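Local coordinates for putative methyltransferase (Porphyromonas gingivalis, PDB 3LL7), which probably transfers a methyl group from S-adenosylmethionine to a substrate not yet established, at residues G105-A110 against Y166-P171; S84-R89 against H259-L264. One frame throughout, in Å; residues are numbered along the deposited sequence.

In the fold
Starting from the N terminus, the chain passes 84-89, on helix 81-86, crosses strand 96-99 and turns into 105-110, where helix 106-112 begins. After further helices and strands it reaches 166-171, and contact 1 closes a loop with 55 residues in between. Contact 2 closes only when 259-264 arrives, so the whole of contact 1 lies within its larger loop. Both contacts join a helix to the same mixed sheet, at strand 166-173 in one case and strand 258-263 in the other. They also touch: K87 NZ reaches D107 OD1 in a long, weak ion pair, and A110 CB packs on S84 O.

Contact 1: G105-A110 against Y166-P171; sequences GIDFIA and YIYVDP. With FMT (formic acid), chain D.
The start of helix 106-112, just after the glycine-rich turn of a Rossmann-like methyltransferase fold, meets strand 166-173 at Y168, and D170 just beyond; D170-P171 recalls the Asp-Pro start of the DPPY-like motif IV of some class I methyltransferases. D107 and Y168 carry the contact. The hydroxyl of Y168 donates to the carboxylate of D107, with OH and OD2 2.7 Å apart, and comes from above the carboxylate plane, 66° out of it. Ring and carboxylate are nearly perpendicular, at 81°, and OD2 lies at the ring edge, close to its plane. Lower down, D107 CB rests 3.7 Å from Y168 CE2, adding an apolar touch beside the polar one. With CG anti to the backbone N, Y168 reaches out from the strand toward the helix; L206 and K208 of strand 204-209 and D99 of strand 96-99 pack around it. The other carboxylate oxygen of D107, OD1, is hydrogen-bonded to S79 OG, so each oxygen has a partner, which restrains rotation of the carboxylate. D170 comes near as well, its OD2 4.2 Å from D107 OD2; K208 stands by this pair, salt-bridged to D170 and in a long, weak ion pair with D107. G105 is the N-cap of the helix, whose first turn lies against a formic acid molecule, probably from the crystallisation liquor, in a place consistent with the cofactor pocket of related enzymes. D107 N is the donor to O1 of that molecule, at 3.2 Å and nearly straight at 168°.

Contact 2: S84-R89 against H259-L264; sequences SSYKSR and HAINLL. With FMT (formic acid), chain E; FMT (formic acid), chain I.
Segment 84-89 and strand segment 259-264 stand well apart as backbones: the nearest CA atoms, those of Y86 and L263, are 8.5 Å from each other, and no hydrogen bond crosses. Side chains bridge the interval, above all Y86, whose CG is anti to the backbone N (chi1 177°) and whose ring projects from the helix toward the sheet. The side chain of L263 crosses that of Y86 at about a right angle and uses both of its methyl branches. CD1 lies 3.9 Å from Y86 CB, and CD2 lies 3.9 Å from Y86 CD1, obliquely to the ring. I261 comes from the opposite direction and meets the far end of the tyrosine, its CG2 4.1 Å from Y86 CZ. V231 on the adjoining strand 225-233 touches both Y86 and L263, extending this apolar patch. The backbone here is tied locally at S85 O, which accepts from S88 N and from S88 OG, the latter at 2.8 Å and in the carbonyl plane. Across the strand, A260 packs on helix 299-304 of the ferredoxin-like region, and N262 touches H298. There N262 ND2 donates to O2 of one formic acid molecule (chain I) at 2.9 Å, and N262 N holds another. With no polar bond between the segments, the contact relies on dispersion and shape fit of aliphatic groups against an aromatic ring, while the hydrogen bond of Y86 OH with H229 ND1 anchors the tyrosine hydroxyl to strand 225-233, beside strand 258-263.

Contact 1: G105-A110 against Y166-P171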
ATOM      1  N   GLY A 105      -6.679   9.746  10.379  1.00  8.92           N
ATOM      2  CA  GLY A 105      -6.924   8.835  11.507  1.00  9.22           C
ATOM      3  C   GLY A 105      -7.354   7.422  11.115  1.00  9.08           C
ATOM      4  O   GLY A 105      -7.720   6.607  11.974  1.00  8.95           O
ATOM      5  N   ILE A 106      -7.309   7.102   9.828  0.50  8.90           N
ATOM      6  CA  ILE A 106      -7.755   5.771   9.431  0.50  9.11           C
ATOM      7  C   ILE A 106      -6.813   4.648   9.883  0.50  9.23           C
ATOM      8  O   ILE A 106      -7.277   3.542  10.179  0.50  9.06           O
ATOM      9  CB  ILE A 106      -8.046   5.665   7.938  0.50  9.15           C
ATOM     10  CG1 ILE A 106      -8.766   4.342   7.646  0.50  8.90           C
ATOM     11  CG2 ILE A 106      -6.764   5.836   7.146  0.50  8.95           C
ATOM     12  CD1 ILE A 106      -9.160   4.144   6.210  0.50  8.08           C
ATOM     13  N   ASP A 107      -5.508   4.924   9.948  1.00  9.22           N
ATOM     14  CA  ASP A 107      -4.579   3.959  10.526  1.00  9.63           C
ATOM     15  C   ASP A 107      -4.851   3.825  12.033  1.00  9.42           C
ATOM     16  O   ASP A 107      -4.889   2.714  12.560  1.00  9.61           O
ATOM     17  CB  ASP A 107      -3.122   4.372  10.235  1.00 10.36           C
ATOM     18  CG  ASP A 107      -2.738   4.185   8.755  1.00 12.45           C
ATOM     19  OD1 ASP A 107      -3.384   3.382   8.066  1.00 15.53           O
ATOM     20  OD2 ASP A 107      -1.779   4.828   8.281  1.00 19.34           O
ATOM     21  N   PHE A 108      -5.049   4.948  12.723  1.00  8.44           N
ATOM     22  CA  PHE A 108      -5.291   4.915  14.162  1.00  8.23           C
ATOM     23  C   PHE A 108      -6.545   4.099  14.427  1.00  7.91           C
ATOM     24  O   PHE A 108      -6.535   3.248  15.304  1.00  7.96           O
ATOM     25  CB  PHE A 108      -5.495   6.320  14.725  1.00  7.72           C
ATOM     26  CG  PHE A 108      -5.749   6.359  16.192  1.00  7.15           C
ATOM     27  CD1 PHE A 108      -4.718   6.107  17.091  1.00  9.00           C
ATOM     28  CD2 PHE A 108      -7.008   6.719  16.695  1.00  8.30           C
ATOM     29  CE1 PHE A 108      -4.930   6.182  18.489  1.00 10.33           C
ATOM     30  CE2 PHE A 108      -7.233   6.788  18.086  1.00  9.85           C
ATOM     31  CZ  PHE A 108      -6.188   6.512  18.983  1.00  9.18           C
ATOM     32  N   ILE A 109      -7.591   4.327  13.634  1.00  7.51           N
ATOM     33  CA  ILE A 109      -8.852   3.572  13.777  1.00  8.57           C
ATOM     34  C   ILE A 109      -8.609   2.057  13.579  1.00  8.67           C
ATOM     35  O   ILE A 109      -9.140   1.233  14.338  1.00  8.63           O
ATOM     36  CB  ILE A 109      -9.948   4.098  12.801  1.00  8.90           C
ATOM     37  CG1 ILE A 109     -10.301   5.566  13.121  1.00 10.70           C
ATOM     38  CG2 ILE A 109     -11.215   3.229  12.838  1.00 10.94           C
ATOM     39  CD1 ILE A 109     -10.967   5.748  14.435  1.00 15.42           C
ATOM     40  N   ALA A 110      -7.769   1.709  12.599  1.00  8.79           N
ATOM     41  CA  ALA A 110      -7.462   0.290  12.337  1.00  9.22           C
ATOM     42  C   ALA A 110      -6.733  -0.319  13.525  1.00  9.61           C
ATOM     43  O   ALA A 110      -6.994  -1.459  13.874  1.00 10.38           O
ATOM     44  CB  ALA A 110      -6.652   0.107  11.059  1.00  8.55           C
ATOM     45  N   TYR A 166       2.378  -0.676  21.569  1.00 15.48           N
ATOM     46  CA  TYR A 166       2.848  -0.288  20.234  1.00 15.81           C
ATOM     47  C   TYR A 166       2.902   1.207  19.976  1.00 15.72           C
ATOM     48  O   TYR A 166       2.024   1.966  20.405  1.00 15.40           O
ATOM     49  CB  TYR A 166       2.000  -0.937  19.150  1.00 16.02           C
ATOM     50  CG  TYR A 166       1.669  -2.376  19.386  1.00 15.69           C
ATOM     51  CD1 TYR A 166       2.493  -3.391  18.897  1.00 16.95           C
ATOM     52  CD2 TYR A 166       0.516  -2.734  20.092  1.00 15.80           C
ATOM     53  CE1 TYR A 166       2.183  -4.742  19.121  1.00 16.00           C
ATOM     54  CE2 TYR A 166       0.192  -4.071  20.302  1.00 15.08           C
ATOM     55  CZ  TYR A 166       1.030  -5.064  19.816  1.00 16.55           C
ATOM     56  OH  TYR A 166       0.685  -6.379  20.022  1.00 15.49           O
ATOM     57  N   ILE A 167       3.965   1.624  19.301  1.00 15.05           N
ATOM     58  CA  ILE A 167       4.096   2.984  18.812  1.00 14.70           C
ATOM     59  C   ILE A 167       4.112   2.926  17.283  1.00 14.47           C
ATOM     60  O   ILE A 167       4.978   2.269  16.678  1.00 15.34           O
ATOM     61  CB  ILE A 167       5.361   3.697  19.367  1.00 14.50           C
ATOM     62  CG1 ILE A 167       5.218   3.915  20.882  1.00 13.69           C
ATOM     63  CG2 ILE A 167       5.572   5.033  18.684  1.00 13.24           C
ATOM     64  CD1 ILE A 167       6.468   4.396  21.571  1.00 12.27           C
ATOM     65  N   TYR A 168       3.147   3.610  16.678  1.00 13.80           N
ATOM     66  CA  TYR A 168       2.991   3.636  15.226  1.00 13.56           C
ATOM     67  C   TYR A 168       3.431   4.996  14.662  1.00 13.36           C
ATOM     68  O   TYR A 168       3.126   6.049  15.243  1.00 13.50           O
ATOM     69  CB  TYR A 168       1.536   3.321  14.865  1.00 13.53           C
ATOM     70  CG  TYR A 168       1.256   3.408  13.396  1.00 14.23           C
ATOM     71  CD1 TYR A 168       1.711   2.422  12.516  1.00 15.59           C
ATOM     72  CD2 TYR A 168       0.565   4.504  12.871  1.00 17.20           C
ATOM     73  CE1 TYR A 168       1.440   2.524  11.127  1.00 17.21           C
ATOM     74  CE2 TYR A 168       0.320   4.620  11.520  1.00 16.53           C
ATOM     75  CZ  TYR A 168       0.766   3.635  10.656  1.00 16.06           C
ATOM     76  OH  TYR A 168       0.498   3.759   9.316  1.00 16.79           O
ATOM     77  N   VAL A 169       4.175   4.967  13.557  1.00 12.78           N
ATOM     78  CA  VAL A 169       4.642   6.179  12.914  1.00 12.56           C
ATOM     79  C   VAL A 169       4.555   6.052  11.386  1.00 13.04           C
ATOM     80  O   VAL A 169       4.910   5.027  10.810  1.00 12.76           O
ATOM     81  CB  VAL A 169       6.077   6.566  13.427  1.00 13.59           C
ATOM     82  CG1 VAL A 169       7.108   5.450  13.142  1.00 12.74           C
ATOM     83  CG2 VAL A 169       6.531   7.959  12.932  1.00 14.80           C
ATOM     84  N   ASP A 170       4.086   7.111  10.747  1.00 12.94           N
ATOM     85  CA  ASP A 170       3.995   7.172   9.281  1.00 14.16           C
ATOM     86  C   ASP A 170       4.675   8.473   8.855  1.00 13.60           C
ATOM     87  O   ASP A 170       4.021   9.511   8.748  1.00 12.74           O
ATOM     88  CB  ASP A 170       2.502   7.107   8.873  1.00 14.35           C
ATOM     89  CG  ASP A 170       2.261   7.333   7.381  1.00 16.94           C
ATOM     90  OD1 ASP A 170       3.225   7.299   6.588  1.00 17.67           O
ATOM     91  OD2 ASP A 170       1.081   7.573   7.007  1.00 19.91           O
ATOM     92  N   PRO A 171       6.008   8.421   8.631  1.00 13.83           N
ATOM     93  CA  PRO A 171       6.760   9.657   8.395  1.00 14.39           C
ATOM     94  C   PRO A 171       6.457  10.293   7.042  1.00 15.42           C
ATOM     95  O   PRO A 171       5.947   9.625   6.134  1.00 15.37           O
ATOM     96  CB  PRO A 171       8.236   9.220   8.477  1.00 13.89           C
ATOM     97  CG  PRO A 171       8.245   7.740   8.433  1.00 14.31           C
ATOM     98  CD  PRO A 171       6.890   7.264   8.879  1.00 13.40           C
TER
HETATM   99  C   FMT D 503      -4.013   8.039   7.998  1.00 41.35           C
HETATM  100  O1  FMT D 503      -4.113   7.694   9.174  1.00 40.41           O
HETATM  101  O2  FMT D 503      -4.593   9.020   7.530  1.00 41.65           O

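Contact 2: S84-R89 against H259-L264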
ATOM      1  N   SER A  84      -5.015  -0.128   5.603  1.00 18.39           N
ATOM      2  CA  SER A  84      -5.189   0.286   6.989  1.00 17.60           C
ATOM      3  C   SER A  84      -5.603  -0.931   7.796  1.00 16.35           C
ATOM      4  O   SER A  84      -5.011  -1.197   8.808  1.00 16.83           O
ATOM      5  CB  SER A  84      -6.213   1.407   7.134  1.00 17.87           C
ATOM      6  OG  SER A  84      -7.522   0.913   6.921  1.00 17.24           O
ATOM      7  N   SER A  85      -6.579  -1.706   7.325  1.00 15.74           N
ATOM      8  CA  SER A  85      -7.018  -2.890   8.100  1.00 15.48           C
ATOM      9  C   SER A  85      -6.039  -4.066   8.243  1.00 14.31           C
ATOM     10  O   SER A  85      -6.123  -4.829   9.221  1.00 15.30           O
ATOM     11  CB  SER A  85      -8.400  -3.387   7.649  1.00 16.38           C
ATOM     12  OG  SER A  85      -8.541  -3.413   6.231  1.00 20.02           O
ATOM     13  N   TYR A  86      -5.144  -4.258   7.267  1.00 11.79           N
ATOM     14  CA  TYR A  86      -4.070  -5.262   7.386  1.00  9.42           C
ATOM     15  C   TYR A  86      -3.183  -4.998   8.598  1.00  8.25           C
ATOM     16  O   TYR A  86      -2.727  -5.921   9.262  1.00  7.84           O
ATOM     17  CB  TYR A  86      -3.182  -5.242   6.134  1.00  9.12           C
ATOM     18  CG  TYR A  86      -1.996  -6.197   6.178  1.00  6.52           C
ATOM     19  CD1 TYR A  86      -2.164  -7.565   5.958  1.00  2.00           C
ATOM     20  CD2 TYR A  86      -0.700  -5.722   6.428  1.00  4.87           C
ATOM     21  CE1 TYR A  86      -1.088  -8.440   5.989  1.00  5.28           C
ATOM     22  CE2 TYR A  86       0.381  -6.579   6.440  1.00  2.42           C
ATOM     23  CZ  TYR A  86       0.181  -7.939   6.237  1.00  3.27           C
ATOM     24  OH  TYR A  86       1.224  -8.783   6.244  1.00  5.06           O
ATOM     25  N   LYS A  87      -2.928  -3.723   8.866  1.00  7.97           N
ATOM     26  CA  LYS A  87      -2.144  -3.309  10.031  1.00  7.73           C
ATOM     27  C   LYS A  87      -2.710  -3.841  11.338  1.00  7.05           C
ATOM     28  O   LYS A  87      -1.951  -4.060  12.290  1.00  5.73           O
ATOM     29  CB  LYS A  87      -2.090  -1.784  10.149  1.00  8.83           C
ATOM     30  CG  LYS A  87      -1.296  -1.111   9.056  1.00 11.50           C
ATOM     31  CD  LYS A  87      -1.542   0.402   9.128  1.00 14.21           C
ATOM     32  CE  LYS A  87      -0.937   1.084   7.916  1.00 14.87           C
ATOM     33  NZ  LYS A  87      -1.769   0.922   6.686  1.00 17.35           N
ATOM     34  N   SER A  88      -4.024  -4.057  11.396  1.00  5.97           N
ATOM     35  CA  SER A  88      -4.617  -4.514  12.657  1.00  6.64           C
ATOM     36  C   SER A  88      -4.051  -5.881  13.099  1.00  6.22           C
ATOM     37  O   SER A  88      -4.075  -6.197  14.291  1.00  6.17           O
ATOM     38  CB  SER A  88      -6.151  -4.525  12.607  1.00  6.58           C
ATOM     39  OG  SER A  88      -6.596  -5.638  11.850  1.00  8.61           O
ATOM     40  N   ARG A  89      -3.528  -6.662  12.148  0.50  5.71           N
ATOM     41  CA  ARG A  89      -2.912  -7.957  12.456  0.50  6.30           C
ATOM     42  C   ARG A  89      -1.649  -7.862  13.322  0.50  6.38           C
ATOM     43  O   ARG A  89      -1.251  -8.858  13.927  0.50  6.18           O
ATOM     44  CB  ARG A  89      -2.611  -8.761  11.180  0.50  6.01           C
ATOM     45  CG  ARG A  89      -1.480  -8.201  10.315  0.50  6.77           C
ATOM     46  CD  ARG A  89      -0.110  -8.772  10.644  0.50  7.78           C
ATOM     47  NE  ARG A  89       0.113 -10.086  10.038  0.50  6.42           N
ATOM     48  CZ  ARG A  89       1.170 -10.832  10.299  0.50  6.71           C
ATOM     49  NH1 ARG A  89       2.088 -10.380  11.138  0.50  7.94           N
ATOM     50  NH2 ARG A  89       1.320 -12.014   9.723  0.50  4.04           N
ATOM     51  N   HIS A 259       8.025 -10.198   4.307  1.00  7.36           N
ATOM     52  CA  HIS A 259       6.722 -10.718   3.907  1.00  8.33           C
ATOM     53  C   HIS A 259       6.224  -9.984   2.670  1.00  9.72           C
ATOM     54  O   HIS A 259       6.052  -8.745   2.709  1.00 10.87           O
ATOM     55  CB  HIS A 259       5.686 -10.463   5.006  1.00  8.16           C
ATOM     56  CG  HIS A 259       5.928 -11.215   6.273  1.00  9.47           C
ATOM     57  ND1 HIS A 259       7.142 -11.226   6.929  1.00 12.49           N
ATOM     58  CD2 HIS A 259       5.090 -11.977   7.012  1.00  8.01           C
ATOM     59  CE1 HIS A 259       7.038 -11.964   8.023  1.00 10.65           C
ATOM     60  NE2 HIS A 259       5.802 -12.425   8.094  1.00 11.43           N
ATOM     61  N   ALA A 260       5.941 -10.728   1.599  1.00  8.68           N
ATOM     62  CA  ALA A 260       5.413 -10.108   0.388  1.00  8.79           C
ATOM     63  C   ALA A 260       3.980 -10.518   0.294  1.00  9.51           C
ATOM     64  O   ALA A 260       3.670 -11.722   0.264  1.00  9.16           O
ATOM     65  CB  ALA A 260       6.222 -10.560  -0.866  1.00  9.68           C
ATOM     66  N   ILE A 261       3.080  -9.537   0.286  1.00  9.09           N
ATOM     67  CA  ILE A 261       1.675  -9.913   0.288  1.00 10.12           C
ATOM     68  C   ILE A 261       0.862  -9.080  -0.674  1.00  9.72           C
ATOM     69  O   ILE A 261       1.078  -7.881  -0.794  1.00  8.59           O
ATOM     70  CB  ILE A 261       1.078  -9.922   1.686  1.00 12.06           C
ATOM     71  CG1 ILE A 261      -0.265 -10.731   1.683  1.00 14.93           C
ATOM     72  CG2 ILE A 261       0.965  -8.517   2.220  1.00 12.30           C
ATOM     73  CD1 ILE A 261      -0.636 -11.339   3.047  1.00 17.02           C
ATOM     74  N   ASN A 262      -0.059  -9.736  -1.361  1.00  8.88           N
ATOM     75  CA  ASN A 262      -0.894  -9.058  -2.319  1.00  7.67           C
ATOM     76  C   ASN A 262      -2.306  -9.190  -1.813  1.00  8.75           C
ATOM     77  O   ASN A 262      -2.888 -10.252  -1.941  1.00  7.94           O
ATOM     78  CB  ASN A 262      -0.746  -9.706  -3.719  1.00  7.61           C
ATOM     79  CG  ASN A 262      -1.464  -8.940  -4.804  1.00  9.19           C
ATOM     80  OD1 ASN A 262      -1.491  -7.714  -4.793  1.00 11.49           O
ATOM     81  ND2 ASN A 262      -2.056  -9.667  -5.773  1.00  8.20           N
ATOM     82  N   LEU A 263      -2.851  -8.120  -1.229  1.00  9.61           N
ATOM     83  CA  LEU A 263      -4.205  -8.167  -0.640  1.00 11.35           C
ATOM     84  C   LEU A 263      -5.287  -8.199  -1.717  1.00 13.20           C
ATOM     85  O   LEU A 263      -5.229  -7.426  -2.669  1.00 12.87           O
ATOM     86  CB  LEU A 263      -4.431  -6.985   0.319  1.00 10.86           C
ATOM     87  CG  LEU A 263      -3.373  -6.881   1.413  1.00 10.74           C
ATOM     88  CD1 LEU A 263      -3.557  -5.613   2.265  1.00 11.93           C
ATOM     89  CD2 LEU A 263      -3.321  -8.158   2.270  1.00  9.15           C
ATOM     90  N   LEU A 264      -6.256  -9.105  -1.555  1.00 16.20           N
ATOM     91  CA  LEU A 264      -7.309  -9.345  -2.559  1.00 19.22           C
ATOM     92  C   LEU A 264      -8.714  -9.381  -1.974  1.00 21.42           C
ATOM     93  O   LEU A 264      -8.895  -9.344  -0.756  1.00 22.44           O
ATOM     94  CB  LEU A 264      -7.060 -10.656  -3.326  1.00 19.63           C
ATOM     95  CG  LEU A 264      -5.817 -10.785  -4.213  1.00 20.47           C
ATOM     96  CD1 LEU A 264      -5.734 -12.189  -4.829  1.00 21.17           C
ATOM     97  CD2 LEU A 264      -5.763  -9.701  -5.296  1.00 21.32           C
TER
HETATM   98  C   FMT E 504       0.949 -13.421  -2.055  1.00 35.33           C
HETATM   99  O1  FMT E 504       2.165 -13.500  -1.787  1.00 34.57           O
HETATM  100  O2  FMT E 504       0.081 -12.823  -1.394  1.00 35.99           O
HETATM  101  C   FMT I 509      -2.047 -13.075  -5.516  1.00 45.11           C
HETATM  102  O1  FMT I 509      -1.420 -14.081  -5.188  1.00 45.82           O
HETATM  103  O2  FMT I 509      -1.823 -12.467  -6.559  1.00 44.96           O